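Local coordinates for protein catechol 2,3-dioxygenase (PDB 2WL9) that probably cleaves catechols by iron-dependent extradiol ring opening, as a type I extradiol dioxygenase of aromatic hydrocarbon catabolism, at residues G26-Q31 and G224-L229; V73-L78 and T116-G121; I87-A92 and G104-H109. One frame throughout, in Å; residues are numbered along the deposited sequence.

How the contacts relate
Contact 1 joins the two glyoxalase-type halves of the chain, whereas contacts 2 and 3 both lie within the first half, on the other side of the chain's centre. The centre of contact 1 is about 33 Å from that of contact 2 and about 35 Å from that of contact 3. Contacts 2 and 3 have centres about 9 Å apart and share one sheet: strands 104-109 and 115-120 are neighbours, with probable hydrogen bonds from Val106 N to Ile118 O (2.8 Å) and Thr116 N to Leu108 O (2.8 Å). The iron is held in the second half by His149, His212, Tyr253 and Glu263; the Met28 side chain of contact 1 lies about 14 Å from the metal.

Contact 1: G26-Q31 and G224-L229; sequences GIMGMQ and GYAHDL
Ile27 and Leu229 meet where the loop after helix 17-24, in the first vicinal-oxygen-chelate half of the chain, packs on helix 220-232 of the second half. Ile27 has CG1 anti to its carbonyl carbon (chi1 -59°), which leaves CG2 anti to the backbone N as the branch that touches the helix. Ile27 CG2 lies 3.9 Å from Leu229 CB and 3.8 Å from Ala226 O, and the two branched side chains cross obliquely. Leu229 also reaches back over the loop: Leu229 CD1 comes within 3.5 Å of Gly26 O and 3.9 Å of Ile27 CA. Ala226, one helical turn before Leu229, points its CB at the loop, 4.1 Å from Ile27 O. No hydrogen bond links the two segments, so the direct contact is apolar packing. Polar ties to the loop come from nearby: Arg134 NE bonds Ile27 O, and Tyr217 OH bonds Met28 O. The Met28 side chain sets out away from the helix, but it folds at chi2 (-51°) and its end comes back, with Met28 SD 4.3 Å from Ala226 CB.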
loop_
_atom_site.group_PDB
_atom_site.type_symbol
_atom_site.label_atom_id
_atom_site.label_comp_id
_atom_site.label_asym_id
_atom_site.label_seq_id
_atom_site.Cartn_x
_atom_site.Cartn_y
_atom_site.Cartn_z
ATOM N N GLY C 26 34.205 4.895 -19.954
ATOM C CA GLY C 26 34.944 5.704 -18.990
ATOM C C GLY C 26 34.200 6.911 -18.455
ATOM O O GLY C 26 34.398 7.318 -17.306
ATOM N N ILE C 27 33.337 7.490 -19.278
ATOM C CA ILE C 27 32.524 8.617 -18.835
ATOM C C ILE C 27 31.090 8.195 -18.564
ATOM O O ILE C 27 30.568 8.449 -17.479
ATOM C CB ILE C 27 32.551 9.783 -19.841
ATOM C CG1 ILE C 27 33.992 10.267 -20.034
ATOM C CG2 ILE C 27 31.628 10.929 -19.369
ATOM C CD1 ILE C 27 34.165 11.284 -21.134
ATOM N N MET C 28 30.460 7.553 -19.548
ATOM C CA MET C 28 29.023 7.283 -19.485
ATOM C C MET C 28 28.649 6.112 -18.577
ATOM O O MET C 28 27.559 6.093 -18.009
ATOM C CB MET C 28 28.416 7.128 -20.892
ATOM C CG MET C 28 28.533 8.389 -21.779
ATOM S SD MET C 28 27.949 9.910 -20.990
ATOM C CE MET C 28 28.570 11.154 -22.121
ATOM N N GLY C 29 29.551 5.151 -18.422
ATOM C CA GLY C 29 29.318 4.041 -17.486
ATOM C C GLY C 29 28.859 2.759 -18.154
ATOM O O GLY C 29 28.564 1.765 -17.483
ATOM N N MET C 30 28.799 2.772 -19.480
ATOM C CA MET C 30 28.468 1.556 -20.230
ATOM C C MET C 30 29.554 0.504 -20.053
ATOM O O MET C 30 30.669 0.818 -19.649
ATOM C CB MET C 30 28.270 1.870 -21.710
ATOM C CG MET C 30 27.100 2.791 -21.939
ATOM S SD MET C 30 26.644 2.977 -23.656
ATOM C CE MET C 30 25.240 4.063 -23.434
ATOM N N GLN C 31 29.210 -0.744 -20.332
ATOM C CA GLN C 31 30.162 -1.837 -20.229
ATOM C C GLN C 31 30.658 -2.218 -21.611
ATOM O O GLN C 31 29.861 -2.489 -22.507
ATOM C CB GLN C 31 29.523 -3.054 -19.557
ATOM C CG GLN C 31 30.506 -4.196 -19.320
ATOM C CD GLN C 31 29.882 -5.380 -18.618
ATOM O OE1 GLN C 31 28.687 -5.388 -18.330
ATOM N NE2 GLN C 31 30.693 -6.394 -18.346
ATOM N N GLY C 224 25.254 13.730 -12.686
ATOM C CA GLY C 224 26.212 14.692 -12.145
ATOM C C GLY C 224 27.650 14.252 -12.360
ATOM O O GLY C 224 28.497 15.055 -12.741
ATOM N N TYR C 225 27.905 12.969 -12.116
ATOM C CA TYR C 225 29.207 12.346 -12.345
ATOM C C TYR C 225 29.631 12.456 -13.814
ATOM O O TYR C 225 30.746 12.894 -14.108
ATOM C CB TYR C 225 29.143 10.882 -11.900
ATOM C CG TYR C 225 30.454 10.127 -11.857
ATOM C CD1 TYR C 225 31.010 9.741 -10.637
ATOM C CD2 TYR C 225 31.111 9.747 -13.027
ATOM C CE1 TYR C 225 32.195 9.029 -10.578
ATOM C CE2 TYR C 225 32.308 9.029 -12.978
ATOM C CZ TYR C 225 32.843 8.680 -11.750
ATOM O OH TYR C 225 34.021 7.976 -11.681
ATOM N N ALA C 226 28.740 12.060 -14.725
ATOM C CA ALA C 226 29.000 12.142 -16.168
ATOM C C ALA C 226 29.180 13.586 -16.641
ATOM O O ALA C 226 30.085 13.873 -17.433
ATOM C CB ALA C 226 27.895 11.447 -16.958
ATOM N N HIS C 227 28.336 14.490 -16.141
ATOM C CA HIS C 227 28.430 15.917 -16.482
ATOM C C HIS C 227 29.759 16.524 -16.032
ATOM O O HIS C 227 30.373 17.299 -16.770
ATOM C CB HIS C 227 27.254 16.705 -15.886
ATOM C CG HIS C 227 27.301 18.181 -16.161
ATOM N ND1 HIS C 227 27.553 19.112 -15.177
ATOM C CD2 HIS C 227 27.118 18.884 -17.304
ATOM C CE1 HIS C 227 27.521 20.326 -15.700
ATOM N NE2 HIS C 227 27.255 20.215 -16.989
ATOM N N ASP C 228 30.200 16.165 -14.826
ATOM C CA ASP C 228 31.463 16.670 -14.294
ATOM C C ASP C 228 32.653 16.200 -15.125
ATOM O O ASP C 228 33.597 16.962 -15.349
ATOM C CB ASP C 228 31.648 16.274 -12.824
ATOM C CG ASP C 228 30.983 17.254 -11.859
ATOM O OD1 ASP C 228 30.354 18.239 -12.312
ATOM O OD2 ASP C 228 31.099 17.034 -10.638
ATOM N N LEU C 229 32.590 14.946 -15.570
ATOM C CA LEU C 229 33.621 14.358 -16.417
ATOM C C LEU C 229 33.702 14.991 -17.802
ATOM O O LEU C 229 34.796 15.325 -18.260
ATOM C CB LEU C 229 33.440 12.836 -16.529
ATOM C CG LEU C 229 34.424 11.969 -15.735
ATOM C CD1 LEU C 229 34.025 10.500 -15.780
ATOM C CD2 LEU C 229 35.854 12.150 -16.246
#

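Contact 2: V73-L78 and T116-G121; sequences VELDEL and TEIFYG
Leu75 and Leu78 of helix 72-84 press onto Ile118 and Tyr120 of strand 115-120, a helix-on-sheet layer within the beta-alpha-beta-beta-beta unit of the glyoxalase-type fold. The helix runs nearly antiparallel to the strand, their segment axes 155° apart and 8.6 Å distant at closest approach. The main bump is the fork of Leu75, whose CG is anti to the backbone N (chi1 -175°) and whose two methyls enter the hollow between Ile118 and Tyr120. On one prong, Leu75 CD1 rests 3.5 Å from Ile118 O and 3.9 Å from Ile118 CG2. On the other, Leu75 CD2 lies in the plane of the Tyr120 ring, at its edge, 3.9 Å from Tyr120 CD2 and 4.1 Å from Tyr120 CE2, and the two side chains cross at about a right angle. A second bump comes from the strand: Ile118 CG2 projects toward the helix and is touched by both leucines. Leu75 meets Ile118 at a slant, Leu78 at about a right angle. Val106 of the adjacent strand also touches Leu75, and Leu167 of helix 157-167 touches Ile118. Phe119 points its CB away from the helix and stacks on Tyr9, so successive strand residues serve opposite faces of the sheet. Leu78 completes the grip on the isoleucine methyl, Leu78 CD1 lying 3.8 Å from Ile118 CG2.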
loop_
_atom_site.group_PDB
_atom_site.type_symbol
_atom_site.label_atom_id
_atom_site.label_comp_id
_atom_site.label_asym_id
_atom_site.label_seq_id
_atom_site.Cartn_x
_atom_site.Cartn_y
_atom_site.Cartn_z
ATOM N N VAL C 73 5.569 -14.707 -33.667
ATOM C CA VAL C 73 4.214 -14.502 -34.199
ATOM C C VAL C 73 3.995 -13.022 -34.506
ATOM O O VAL C 73 3.496 -12.670 -35.578
ATOM C CB VAL C 73 3.101 -15.010 -33.237
ATOM C CG1 VAL C 73 1.719 -14.826 -33.865
ATOM C CG2 VAL C 73 3.326 -16.479 -32.881
ATOM N N GLU C 74 4.378 -12.171 -33.555
ATOM C CA GLU C 74 4.344 -10.715 -33.721
ATOM C C GLU C 74 5.224 -10.236 -34.884
ATOM O O GLU C 74 4.844 -9.315 -35.619
ATOM C CB GLU C 74 4.759 -10.005 -32.425
ATOM C CG GLU C 74 3.797 -10.179 -31.244
ATOM C CD GLU C 74 3.978 -11.498 -30.498
ATOM O OE1 GLU C 74 4.873 -12.296 -30.860
ATOM O OE2 GLU C 74 3.218 -11.739 -29.532
ATOM N N LEU C 75 6.374 -10.837 -35.087
ATOM C CA LEU C 75 7.222 -10.478 -36.202
ATOM C C LEU C 75 6.566 -10.805 -37.530
ATOM O O LEU C 75 6.582 -10.054 -38.455
ATOM C CB LEU C 75 8.602 -11.112 -36.084
ATOM C CG LEU C 75 9.663 -10.741 -37.131
ATOM C CD1 LEU C 75 9.992 -9.323 -37.209
ATOM C CD2 LEU C 75 10.813 -11.576 -37.099
ATOM N N ASP C 76 5.966 -11.962 -37.535
ATOM C CA ASP C 76 5.279 -12.447 -38.695
ATOM C C ASP C 76 4.132 -11.521 -39.087
ATOM O O ASP C 76 3.981 -11.184 -40.217
ATOM C CB ASP C 76 4.748 -13.840 -38.437
ATOM C CG ASP C 76 5.583 -14.896 -39.061
ATOM O OD1 ASP C 76 6.750 -14.957 -38.797
ATOM O OD2 ASP C 76 5.075 -15.655 -39.847
ATOM N N GLU C 77 3.380 -11.077 -38.112
ATOM C CA GLU C 77 2.311 -10.158 -38.356
ATOM C C GLU C 77 2.804 -8.803 -38.892
ATOM O O GLU C 77 2.297 -8.282 -39.822
ATOM C CB GLU C 77 1.480 -10.008 -37.104
ATOM C CG GLU C 77 0.769 -11.271 -36.681
ATOM C CD GLU C 77 -0.006 -11.169 -35.390
ATOM O OE1 GLU C 77 0.537 -10.783 -34.384
ATOM O OE2 GLU C 77 -1.165 -11.527 -35.384
ATOM N N LEU C 78 3.835 -8.283 -38.299
ATOM C CA LEU C 78 4.438 -7.030 -38.760
ATOM C C LEU C 78 4.941 -7.116 -40.196
ATOM O O LEU C 78 4.711 -6.202 -41.003
ATOM C CB LEU C 78 5.581 -6.597 -37.838
ATOM C CG LEU C 78 5.252 -5.546 -36.778
ATOM C CD1 LEU C 78 6.515 -5.095 -36.081
ATOM C CD2 LEU C 78 4.544 -4.340 -37.400
ATOM N N THR C 116 16.653 -0.057 -41.047
ATOM C CA THR C 116 15.738 -0.324 -39.955
ATOM C C THR C 116 15.576 -1.827 -39.793
ATOM O O THR C 116 15.337 -2.532 -40.765
ATOM C CB THR C 116 14.385 0.340 -40.245
ATOM O OG1 THR C 116 14.581 1.753 -40.366
ATOM C CG2 THR C 116 13.369 0.051 -39.138
ATOM N N GLU C 117 15.705 -2.315 -38.561
ATOM C CA GLU C 117 15.565 -3.751 -38.299
ATOM C C GLU C 117 14.475 -4.019 -37.274
ATOM O O GLU C 117 14.284 -3.231 -36.347
ATOM C CB GLU C 117 16.892 -4.354 -37.842
ATOM C CG GLU C 117 18.081 -3.913 -38.699
ATOM C CD GLU C 117 19.336 -4.743 -38.476
ATOM O OE1 GLU C 117 19.466 -5.370 -37.407
ATOM O OE2 GLU C 117 20.197 -4.766 -39.385
ATOM N N ILE C 118 13.740 -5.112 -37.467
ATOM C CA ILE C 118 12.714 -5.536 -36.507
ATOM C C ILE C 118 12.992 -6.979 -36.070
ATOM O O ILE C 118 13.125 -7.884 -36.898
ATOM C CB ILE C 118 11.279 -5.367 -37.054
ATOM C CG1 ILE C 118 11.077 -3.957 -37.632
ATOM C CG2 ILE C 118 10.262 -5.595 -35.936
ATOM C CD1 ILE C 118 10.081 -3.901 -38.762
ATOM N N PHE C 119 13.079 -7.182 -34.759
ATOM C CA PHE C 119 13.607 -8.425 -34.217
ATOM C C PHE C 119 12.883 -8.855 -32.952
ATOM O O PHE C 119 12.203 -8.043 -32.309
ATOM C CB PHE C 119 15.094 -8.238 -33.884
ATOM C CG PHE C 119 15.339 -7.453 -32.616
ATOM C CD1 PHE C 119 15.543 -8.107 -31.405
ATOM C CD2 PHE C 119 15.367 -6.063 -32.639
ATOM C CE1 PHE C 119 15.784 -7.384 -30.225
ATOM C CE2 PHE C 119 15.599 -5.323 -31.467
ATOM C CZ PHE C 119 15.815 -5.989 -30.256
ATOM N N TYR C 120 13.066 -10.119 -32.586
ATOM C CA TYR C 120 12.634 -10.649 -31.285
ATOM C C TYR C 120 13.735 -11.535 -30.694
ATOM O O TYR C 120 14.603 -12.026 -31.419
ATOM C CB TYR C 120 11.326 -11.463 -31.414
ATOM C CG TYR C 120 11.503 -12.822 -32.068
ATOM C CD1 TYR C 120 11.798 -13.957 -31.301
ATOM C CD2 TYR C 120 11.395 -12.973 -33.454
ATOM C CE1 TYR C 120 11.980 -15.197 -31.894
ATOM C CE2 TYR C 120 11.573 -14.212 -34.057
ATOM C CZ TYR C 120 11.870 -15.318 -33.270
ATOM O OH TYR C 120 12.045 -16.539 -33.861
ATOM N N GLY C 121 13.678 -11.749 -29.380
ATOM C CA GLY C 121 14.604 -12.652 -28.695
ATOM C C GLY C 121 16.039 -12.155 -28.591
ATOM O O GLY C 121 16.956 -12.785 -29.137
#

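Contact 3: I87-A92 and G104-H109; sequences IPFEVA and GLVKLH
Phe89 and Val106 form the apolar centre where strand 90-91, an edge strand of the sheet within this chain, pairs antiparallel with strand 104-109 at the rim of the eight-stranded sheet of the first glyoxalase-type half. Phe89 CD2 lies 3.9 Å from Val106 CG2, and the methyl approaches the ring obliquely. The Phe89 side chain also packs on Ala79 and Leu82 of helix 72-84, placing this side of the pair under the helix. Toward one end, Phe89 CB meets Leu108 CB, and Ile87 CG2 touches Leu108 CD1 at 3.9 Å. At the other end Ala92 CB fits closely against Leu105, with Leu105 CD2 only 3.5 Å away, closer than two carbons normally sit.

Between these groups runs the backbone pairing. Glu90 and Lys107 are a hydrogen-bonded pair: Glu90 N gives to Lys107 O (2.6 Å) and Lys107 N to Glu90 O (2.7 Å), each donor in the carbonyl plane. Val91 and Val106 follow as a non-hydrogen-bonded pair. Ala92 N then bonds Leu105 O at 3.0 Å from above the carbonyl plane, 41° out of it. Beyond the direct bonds, water spans the gap at both ends: one water gives to Pro88 O and accepts from His109 N, and a second accepts from Leu105 N and sits close to Ala92 O, to which it may donate.

At the polar edge, on the sheet face opposite Val91 and Val106, Glu90 and Lys107 lie side by side and point the same way, both extended beyond CG. Lys107 also packs on Asp96 and Arg100 of helix 94-100, which joins the two strands in sequence. Glu90 OE2 comes within 3.8 Å of Lys107 CD but stays 4.5 Å from Lys107 NZ, too far for a salt bridge.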
loop_
_atom_site.group_PDB
_atom_site.type_symbol
_atom_site.label_atom_id
_atom_site.label_comp_id
_atom_site.label_asym_id
_atom_site.label_seq_id
_atom_site.Cartn_x
_atom_site.Cartn_y
_atom_site.Cartn_z
ATOM N N ILE C 87 5.908 -2.494 -48.799
ATOM C CA ILE C 87 7.221 -2.088 -48.306
ATOM C C ILE C 87 8.161 -3.280 -48.414
ATOM O O ILE C 87 7.881 -4.338 -47.849
ATOM C CB ILE C 87 7.172 -1.558 -46.855
ATOM C CG1 ILE C 87 6.359 -0.256 -46.790
ATOM C CG2 ILE C 87 8.594 -1.332 -46.304
ATOM C CD1 ILE C 87 5.913 0.122 -45.401
ATOM N N PRO C 88 9.269 -3.116 -49.156
ATOM C CA PRO C 88 10.214 -4.207 -49.361
ATOM C C PRO C 88 10.965 -4.500 -48.069
ATOM O O PRO C 88 11.330 -3.571 -47.344
ATOM C CB PRO C 88 11.178 -3.650 -50.416
ATOM C CG PRO C 88 10.538 -2.402 -50.946
ATOM C CD PRO C 88 9.712 -1.879 -49.822
ATOM N N PHE C 89 11.167 -5.779 -47.770
ATOM C CA PHE C 89 11.934 -6.172 -46.591
ATOM C C PHE C 89 12.658 -7.488 -46.808
ATOM O O PHE C 89 12.311 -8.263 -47.699
ATOM C CB PHE C 89 11.054 -6.234 -45.330
ATOM C CG PHE C 89 9.957 -7.265 -45.396
ATOM C CD1 PHE C 89 8.692 -6.915 -45.854
ATOM C CD2 PHE C 89 10.179 -8.572 -44.957
ATOM C CE1 PHE C 89 7.666 -7.857 -45.907
ATOM C CE2 PHE C 89 9.159 -9.527 -45.006
ATOM C CZ PHE C 89 7.901 -9.171 -45.488
ATOM N N GLU C 90 13.651 -7.723 -45.963
ATOM C CA GLU C 90 14.483 -8.905 -46.002
ATOM C C GLU C 90 14.206 -9.745 -44.762
ATOM O O GLU C 90 14.245 -9.235 -43.641
ATOM C CB GLU C 90 15.951 -8.460 -46.066
ATOM C CG GLU C 90 16.988 -9.561 -46.015
ATOM C CD GLU C 90 18.396 -9.045 -46.281
ATOM O OE1 GLU C 90 18.592 -8.269 -47.238
ATOM O OE2 GLU C 90 19.316 -9.425 -45.540
ATOM N N VAL C 91 13.885 -11.021 -44.964
ATOM C CA VAL C 91 13.737 -11.947 -43.845
ATOM C C VAL C 91 15.110 -12.554 -43.588
ATOM O O VAL C 91 15.627 -13.296 -44.422
ATOM C CB VAL C 91 12.715 -13.078 -44.128
ATOM C CG1 VAL C 91 12.623 -14.044 -42.928
ATOM C CG2 VAL C 91 11.353 -12.518 -44.458
ATOM N N ALA C 92 15.690 -12.234 -42.434
ATOM C CA ALA C 92 17.038 -12.669 -42.111
ATOM C C ALA C 92 17.094 -14.166 -41.846
ATOM O O ALA C 92 16.146 -14.753 -41.317
ATOM C CB ALA C 92 17.568 -11.906 -40.918
ATOM N N GLY C 104 15.225 -13.866 -34.274
ATOM C CA GLY C 104 14.610 -13.645 -35.578
ATOM C C GLY C 104 14.674 -12.178 -35.928
ATOM O O GLY C 104 14.677 -11.319 -35.040
ATOM N N LEU C 105 14.698 -11.891 -37.226
ATOM C CA LEU C 105 15.049 -10.575 -37.713
ATOM C C LEU C 105 14.438 -10.304 -39.096
ATOM O O LEU C 105 14.294 -11.206 -39.931
ATOM C CB LEU C 105 16.590 -10.466 -37.750
ATOM C CG LEU C 105 17.382 -9.283 -38.299
ATOM C CD1 LEU C 105 17.352 -8.115 -37.356
ATOM C CD2 LEU C 105 18.820 -9.728 -38.506
ATOM N N VAL C 106 14.053 -9.050 -39.299
ATOM C CA VAL C 106 13.636 -8.541 -40.585
ATOM C C VAL C 106 14.426 -7.251 -40.849
ATOM O O VAL C 106 14.584 -6.420 -39.952
ATOM C CB VAL C 106 12.083 -8.362 -40.605
ATOM C CG1 VAL C 106 11.654 -7.014 -41.126
ATOM C CG2 VAL C 106 11.421 -9.506 -41.361
ATOM N N LYS C 107 14.961 -7.110 -42.059
ATOM C CA LYS C 107 15.726 -5.916 -42.422
ATOM C C LYS C 107 15.042 -5.125 -43.535
ATOM O O LYS C 107 14.592 -5.700 -44.536
ATOM C CB LYS C 107 17.159 -6.285 -42.854
ATOM C CG LYS C 107 18.018 -6.936 -41.774
ATOM C CD LYS C 107 19.368 -7.387 -42.341
ATOM C CE LYS C 107 20.342 -7.774 -41.241
ATOM N NZ LYS C 107 21.534 -8.491 -41.772
ATOM N N LEU C 108 14.982 -3.808 -43.355
ATOM C CA LEU C 108 14.404 -2.898 -44.345
ATOM C C LEU C 108 14.978 -1.486 -44.188
ATOM O O LEU C 108 16.009 -1.297 -43.528
ATOM C CB LEU C 108 12.868 -2.895 -44.233
ATOM C CG LEU C 108 12.213 -2.439 -42.924
ATOM C CD1 LEU C 108 10.798 -1.927 -43.190
ATOM C CD2 LEU C 108 12.206 -3.533 -41.845
ATOM N N HIS C 109 14.319 -0.498 -44.792
ATOM C CA HIS C 109 14.699 0.903 -44.618
ATOM C C HIS C 109 13.483 1.772 -44.350
ATOM O O HIS C 109 12.410 1.532 -44.896
ATOM C CB HIS C 109 15.431 1.430 -45.851
ATOM C CG HIS C 109 16.769 0.806 -46.065
ATOM N ND1 HIS C 109 16.923 -0.450 -46.608
ATOM C CD2 HIS C 109 18.016 1.255 -45.793
ATOM C CE1 HIS C 109 18.209 -0.745 -46.669
ATOM N NE2 HIS C 109 18.893 0.274 -46.180
HETATM O O HOH W 1 12.404 -1.179 -47.219
HETATM O O HOH W 2 15.143 -14.229 -38.923
#